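Local coordinates for protein putative fimbrial subunit (Corynebacterium diphtheriae, PDB 4HSS) that probably forms the homopolymeric shaft of a cell-surface pilus as the major pilin SpaD, built of CnaA- and CnaB-type domains stabilised by Lys-Asn isopeptide bonds, at residues Arg276-Phe281 / Lys291-Glu296; Val211-Ala216 / Lys255-Phe260. All coordinates share one frame; numbering follows the deposited sequence.

Contact 1: Arg276-Phe281 / Lys291-Glu296; sequences RADVIF and KNKTNE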
loop_
_atom_site.group_PDB
_atom_site.type_symbol
_atom_site.label_atom_id
_atom_site.label_comp_id
_atom_site.label_asym_id
_atom_site.label_seq_id
_atom_site.Cartn_x
_atom_site.Cartn_y
_atom_site.Cartn_z
ATOM N N ARG A 276 -6.358 0.666 -3.658
ATOM C CA ARG A 276 -5.577 0.798 -2.443
ATOM C C ARG A 276 -5.760 -0.485 -1.688
ATOM O O ARG A 276 -6.786 -1.151 -1.855
ATOM C CB ARG A 276 -5.954 2.048 -1.644
ATOM C CG ARG A 276 -7.375 2.131 -1.143
ATOM C CD ARG A 276 -7.551 3.390 -0.317
ATOM N NE ARG A 276 -8.615 3.248 0.682
ATOM C CZ ARG A 276 -9.890 3.572 0.482
ATOM N NH1 ARG A 276 -10.281 4.069 -0.689
ATOM N NH2 ARG A 276 -10.783 3.403 1.447
ATOM N N ALA A 277 -4.765 -0.868 -0.906
ATOM C CA ALA A 277 -4.811 -2.123 -0.174
ATOM C C ALA A 277 -4.415 -1.957 1.315
ATOM O O ALA A 277 -3.984 -0.877 1.732
ATOM C CB ALA A 277 -3.887 -3.126 -0.858
ATOM N N ASP A 278 -4.583 -3.036 2.103
ATOM C CA ASP A 278 -4.233 -3.118 3.519
ATOM C C ASP A 278 -3.353 -4.349 3.803
ATOM O O ASP A 278 -3.437 -5.350 3.085
ATOM C CB ASP A 278 -5.498 -3.210 4.414
ATOM C CG ASP A 278 -6.586 -2.177 4.148
ATOM O OD1 ASP A 278 -6.697 -1.207 4.947
ATOM O OD2 ASP A 278 -7.368 -2.368 3.168
ATOM N N VAL A 279 -2.528 -4.286 4.871
ATOM C CA VAL A 279 -1.819 -5.442 5.391
ATOM C C VAL A 279 -2.172 -5.492 6.857
ATOM O O VAL A 279 -2.207 -4.442 7.509
ATOM C CB VAL A 279 -0.295 -5.642 5.131
ATOM C CG1 VAL A 279 0.014 -5.798 3.655
ATOM C CG2 VAL A 279 0.561 -4.561 5.767
ATOM N N ILE A 280 -2.537 -6.704 7.342
ATOM C CA ILE A 280 -2.903 -6.950 8.731
ATOM C C ILE A 280 -2.024 -8.064 9.276
ATOM O O ILE A 280 -1.970 -9.153 8.714
ATOM C CB ILE A 280 -4.411 -7.252 8.958
ATOM C CG1 ILE A 280 -5.316 -6.238 8.258
ATOM C CG2 ILE A 280 -4.728 -7.281 10.426
ATOM C CD1 ILE A 280 -6.149 -6.806 7.211
ATOM N N PHE A 281 -1.333 -7.777 10.376
ATOM C CA PHE A 281 -0.505 -8.715 11.103
ATOM C C PHE A 281 -0.573 -8.374 12.568
ATOM O O PHE A 281 -1.003 -7.272 12.914
ATOM C CB PHE A 281 0.950 -8.697 10.598
ATOM C CG PHE A 281 1.591 -7.334 10.598
ATOM C CD1 PHE A 281 2.133 -6.802 11.763
ATOM C CD2 PHE A 281 1.647 -6.573 9.433
ATOM C CE1 PHE A 281 2.694 -5.526 11.770
ATOM C CE2 PHE A 281 2.224 -5.298 9.441
ATOM C CZ PHE A 281 2.743 -4.787 10.610
ATOM N N LYS A 291 -2.930 -2.731 11.431
ATOM C CA LYS A 291 -3.418 -2.484 10.082
ATOM C C LYS A 291 -2.503 -1.460 9.437
ATOM O O LYS A 291 -2.188 -0.430 10.045
ATOM C CB LYS A 291 -4.863 -1.994 10.101
ATOM C CG LYS A 291 -5.564 -2.145 8.754
ATOM C CD LYS A 291 -7.048 -1.840 8.884
ATOM C CE LYS A 291 -7.891 -2.769 8.053
ATOM N NZ LYS A 291 -8.024 -4.109 8.687
ATOM N N ASN A 292 -2.054 -1.744 8.239
ATOM C CA ASN A 292 -1.213 -0.824 7.488
ATOM C C ASN A 292 -1.871 -0.617 6.145
ATOM O O ASN A 292 -2.302 -1.587 5.520
ATOM C CB ASN A 292 0.209 -1.358 7.363
ATOM C CG ASN A 292 1.112 -1.102 8.540
ATOM O OD1 ASN A 292 0.768 -0.370 9.479
ATOM N ND2 ASN A 292 2.313 -1.698 8.502
ATOM N N LYS A 293 -2.019 0.644 5.730
ATOM C CA LYS A 293 -2.714 1.012 4.484
ATOM C C LYS A 293 -1.715 1.518 3.449
ATOM O O LYS A 293 -0.823 2.285 3.801
ATOM C CB LYS A 293 -3.800 2.083 4.769
ATOM C CG LYS A 293 -4.823 1.694 5.831
ATOM C CD LYS A 293 -6.240 2.157 5.429
ATOM C CE LYS A 293 -7.256 2.202 6.547
ATOM N NZ LYS A 293 -6.806 3.081 7.658
ATOM N N THR A 294 -1.849 1.083 2.179
ATOM C CA THR A 294 -0.956 1.490 1.076
ATOM C C THR A 294 -1.381 2.849 0.532
ATOM O O THR A 294 -2.424 3.380 0.887
ATOM C CB THR A 294 -0.962 0.445 -0.120
ATOM O OG1 THR A 294 -2.154 0.535 -0.912
ATOM C CG2 THR A 294 -0.767 -0.981 0.305
ATOM N N ASN A 295 -0.614 3.362 -0.397
ATOM C CA ASN A 295 -0.968 4.500 -1.230
ATOM C C ASN A 295 -2.109 4.042 -2.184
ATOM O O ASN A 295 -2.379 2.838 -2.286
ATOM C CB ASN A 295 0.269 4.889 -2.051
ATOM C CG ASN A 295 0.873 3.697 -2.765
ATOM O OD1 ASN A 295 1.358 2.739 -2.140
ATOM N ND2 ASN A 295 0.776 3.681 -4.069
ATOM N N GLU A 296 -2.740 4.985 -2.900
ATOM C CA GLU A 296 -3.753 4.753 -3.932
ATOM C C GLU A 296 -3.094 4.818 -5.291
ATOM O O GLU A 296 -2.336 5.747 -5.553
ATOM C CB GLU A 296 -4.840 5.826 -3.849
ATOM C CG GLU A 296 -6.128 5.496 -4.559
ATOM C CD GLU A 296 -7.334 6.184 -3.942
ATOM O OE1 GLU A 296 -7.480 7.413 -4.143
ATOM O OE2 GLU A 296 -8.118 5.504 -3.237
HETATM O O HOH W 1 -9.902 3.586 -3.378
#

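Contact 2: Val211-Ala216 / Lys255-Phe260; sequences VTEVKA and KMSLTF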
loop_
_atom_site.group_PDB
_atom_site.type_symbol
_atom_site.label_atom_id
_atom_site.label_comp_id
_atom_site.label_asym_id
_atom_site.label_seq_id
_atom_site.Cartn_x
_atom_site.Cartn_y
_atom_site.Cartn_z
ATOM N N VAL A 211 -4.068 -15.048 -8.169
ATOM C CA VAL A 211 -2.925 -14.545 -7.419
ATOM C C VAL A 211 -1.732 -15.106 -8.175
ATOM O O VAL A 211 -1.684 -16.320 -8.422
ATOM C CB VAL A 211 -2.988 -14.940 -5.923
ATOM C CG1 VAL A 211 -1.608 -14.894 -5.277
ATOM C CG2 VAL A 211 -3.966 -14.050 -5.170
ATOM N N THR A 212 -0.835 -14.249 -8.655
ATOM C CA THR A 212 0.255 -14.788 -9.464
ATOM C C THR A 212 1.485 -15.114 -8.627
ATOM O O THR A 212 2.163 -16.091 -8.937
ATOM C CB THR A 212 0.595 -13.902 -10.658
ATOM O OG1 THR A 212 1.257 -12.724 -10.240
ATOM C CG2 THR A 212 -0.618 -13.562 -11.504
ATOM N N GLU A 213 1.770 -14.335 -7.575
ATOM C CA GLU A 213 2.961 -14.552 -6.741
ATOM C C GLU A 213 2.792 -14.005 -5.317
ATOM O O GLU A 213 2.322 -12.882 -5.137
ATOM C CB GLU A 213 4.185 -13.879 -7.423
ATOM C CG GLU A 213 5.513 -14.001 -6.692
ATOM C CD GLU A 213 6.426 -12.813 -6.905
ATOM O OE1 GLU A 213 6.039 -11.685 -6.521
ATOM O OE2 GLU A 213 7.535 -13.010 -7.454
ATOM N N VAL A 214 3.206 -14.807 -4.322
ATOM C CA VAL A 214 3.281 -14.448 -2.905
ATOM C C VAL A 214 4.723 -14.703 -2.443
ATOM O O VAL A 214 5.187 -15.842 -2.433
ATOM C CB VAL A 214 2.247 -15.132 -1.997
ATOM C CG1 VAL A 214 2.386 -14.625 -0.561
ATOM C CG2 VAL A 214 0.829 -14.902 -2.508
ATOM N N LYS A 215 5.436 -13.632 -2.101
ATOM C CA LYS A 215 6.834 -13.711 -1.684
ATOM C C LYS A 215 7.053 -13.260 -0.213
ATOM O O LYS A 215 6.483 -12.259 0.226
ATOM C CB LYS A 215 7.684 -12.832 -2.618
ATOM C CG LYS A 215 8.581 -13.608 -3.567
ATOM C CD LYS A 215 9.295 -12.693 -4.572
ATOM C CE LYS A 215 10.550 -12.016 -4.063
ATOM N NZ LYS A 215 11.004 -10.915 -4.962
ATOM N N ALA A 216 7.869 -14.011 0.532
ATOM C CA ALA A 216 8.337 -13.661 1.885
ATOM C C ALA A 216 9.839 -13.469 1.774
ATOM O O ALA A 216 10.563 -14.450 1.637
ATOM C CB ALA A 216 7.998 -14.758 2.885
ATOM N N LYS A 255 10.556 -8.571 3.753
ATOM C CA LYS A 255 9.729 -7.769 2.862
ATOM C C LYS A 255 8.770 -8.743 2.209
ATOM O O LYS A 255 9.218 -9.662 1.503
ATOM C CB LYS A 255 10.579 -6.988 1.832
ATOM C CG LYS A 255 9.803 -6.124 0.820
ATOM C CD LYS A 255 9.332 -4.781 1.407
ATOM C CE LYS A 255 10.383 -3.685 1.348
ATOM N NZ LYS A 255 9.876 -2.397 1.898
ATOM N N MET A 256 7.469 -8.632 2.574
ATOM C CA MET A 256 6.361 -9.428 2.038
ATOM C C MET A 256 5.899 -8.847 0.692
ATOM O O MET A 256 5.938 -7.634 0.491
ATOM C CB MET A 256 5.165 -9.449 3.025
ATOM C CG MET A 256 5.449 -10.097 4.380
ATOM S SD MET A 256 5.996 -11.823 4.328
ATOM C CE MET A 256 4.630 -12.602 3.448
ATOM N N SER A 257 5.432 -9.704 -0.217
ATOM C CA SER A 257 4.972 -9.281 -1.545
ATOM C C SER A 257 3.803 -10.118 -2.036
ATOM O O SER A 257 3.776 -11.336 -1.848
ATOM C CB SER A 257 6.109 -9.368 -2.559
ATOM O OG SER A 257 5.678 -8.982 -3.857
ATOM N N LEU A 258 2.853 -9.453 -2.687
ATOM C CA LEU A 258 1.705 -10.091 -3.312
ATOM C C LEU A 258 1.482 -9.443 -4.659
ATOM O O LEU A 258 1.289 -8.228 -4.729
ATOM C CB LEU A 258 0.429 -10.000 -2.446
ATOM C CG LEU A 258 -0.903 -10.272 -3.167
ATOM C CD1 LEU A 258 -1.113 -11.752 -3.420
ATOM C CD2 LEU A 258 -2.076 -9.757 -2.381
ATOM N N THR A 259 1.506 -10.263 -5.731
ATOM C CA THR A 259 1.173 -9.845 -7.087
ATOM C C THR A 259 -0.058 -10.638 -7.504
ATOM O O THR A 259 -0.060 -11.861 -7.395
ATOM C CB THR A 259 2.357 -9.968 -8.046
ATOM O OG1 THR A 259 3.401 -9.099 -7.586
ATOM C CG2 THR A 259 1.987 -9.584 -9.474
ATOM N N PHE A 260 -1.130 -9.941 -7.877
ATOM C CA PHE A 260 -2.343 -10.584 -8.345
ATOM C C PHE A 260 -2.834 -9.929 -9.657
ATOM O O PHE A 260 -2.514 -8.776 -9.952
ATOM C CB PHE A 260 -3.425 -10.594 -7.260
ATOM C CG PHE A 260 -4.025 -9.264 -6.896
ATOM C CD1 PHE A 260 -5.171 -8.804 -7.535
ATOM C CD2 PHE A 260 -3.493 -8.504 -5.856
ATOM C CE1 PHE A 260 -5.744 -7.585 -7.179
ATOM C CE2 PHE A 260 -4.075 -7.290 -5.495
ATOM C CZ PHE A 260 -5.200 -6.841 -6.161
#

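Contact 1: Arg276-Phe281 / Lys291-Glu296
Arg276 and Glu296 meet across the beta hairpin of strands 272-282 and 289-293 in the middle pilin domain. The Arg276 side chain, extended from CG to NE, runs past the glutamate, and OE2 of Glu296 lies at the guanidinium edge, near its plane. The salt bridge from Arg276 NH1 to Glu296 OE2 is long, 3.6 Å, and the guanidinium and carboxylate planes stand 56° apart. A water joins the same two atoms, donating to Glu296 OE2 at 2.6 Å and accepting a weak bond from Arg276 NH1. Lys274 adds a second, weak ion pair to that carboxylate oxygen.

Further along the hairpin, Val279 and Asn292 form a hydrogen-bonded pair, with Asn292 N to Val279 O at 2.8 Å. Asn292 CB packs against Val279 CG2 at 3.6 Å. The Asn292 amide plane is almost perpendicular to the Phe281 ring. Thr161 of strand 149-166 touches the side chains of Val279, Asn292 and Thr294.

On the sheet face of Asp278 and Ile280, Lys291 bends at chi3 and chi4, bringing NZ alongside Ile280 CG1 at 3.5 Å. Its CE passes Asp278 OD1, while Lys293 lies beside the aspartate, pointing the same way. Neither ammonium touches the carboxylate, although its negative charge probably favours both.

Thr294 continues the pairing with Ala277. Its backbone N bonds to Ala277 O, and its hydroxyl, set between backbone N and carbonyl carbon (chi1 75°), accepts from Ala277 N at 3.0 Å (166° at the hydrogen) while OG1 donates to a lone pair of Asn295 O, in the plane of that carbonyl, at 2.7 Å.

Contact 2: Val211-Ala216 / Lys255-Phe260
Thr212 and Glu213 both face Thr259 in a classic beta bulge, which shifts the register of an otherwise regular antiparallel pair, strands 206-216 and 255-264 of the middle pilin domain. Thr259 O takes both backbone N-H groups from the same face of its carbonyl plane. The bond from Thr212 N is short, 2.8 Å, but bent to 141° at the hydrogen; that from Glu213 N is longer, 3.1 Å, and straighter at 165°. Thr212 has its OG1 between backbone N and carbonyl carbon (chi1 72°), which turns the hydroxyl to the same oxygen for a third, weak bond and brings it against Thr259 CG2 at 3.3 Å.

From Glu213-Thr259 on, the register is regular: that pair and Lys215-Ser257 are both hydrogen-bonded. On their face, the Lys215 and Ser257 CB atoms pack at 3.8 Å, while Thr259 OG1 is hydrogen-bonded to Thr179 on the neighbouring strand 175-183.

The other face is apolar and looks into the domain interior, where Val240 and Phe198 cover Leu258. Leu258 CD1 reaches across to two valines: it meets Val211 CG1 at 3.7 Å, the side chains crossing at about a right angle, and Val214 CG2 at 3.8 Å. At the far end, Met256 curls back through chi2 and chi3 and lays its SD against Ala216 CB, 3.8 Å away.

Both contacts are antiparallel strand pairs within the middle domain, in series along the chain: contact 2 is complete before contact 1 begins, strand 255-264 being followed directly by strand 272-282. Their centres lie 14 Å apart and their nearest atoms about 6 Å, without touching, and they belong to different sheets. Residues between them bridge the gap: Ile180 of strand 175-183 touches Ala277 and Thr294 of contact 1 as well as Leu258 and Phe260 of contact 2, and Phe198 touches Val279 of contact 1 and Met256 and Leu258 of contact 2. Both lie away from the calcium site formed by Ile406, Glu408, Asp416 and Thr419.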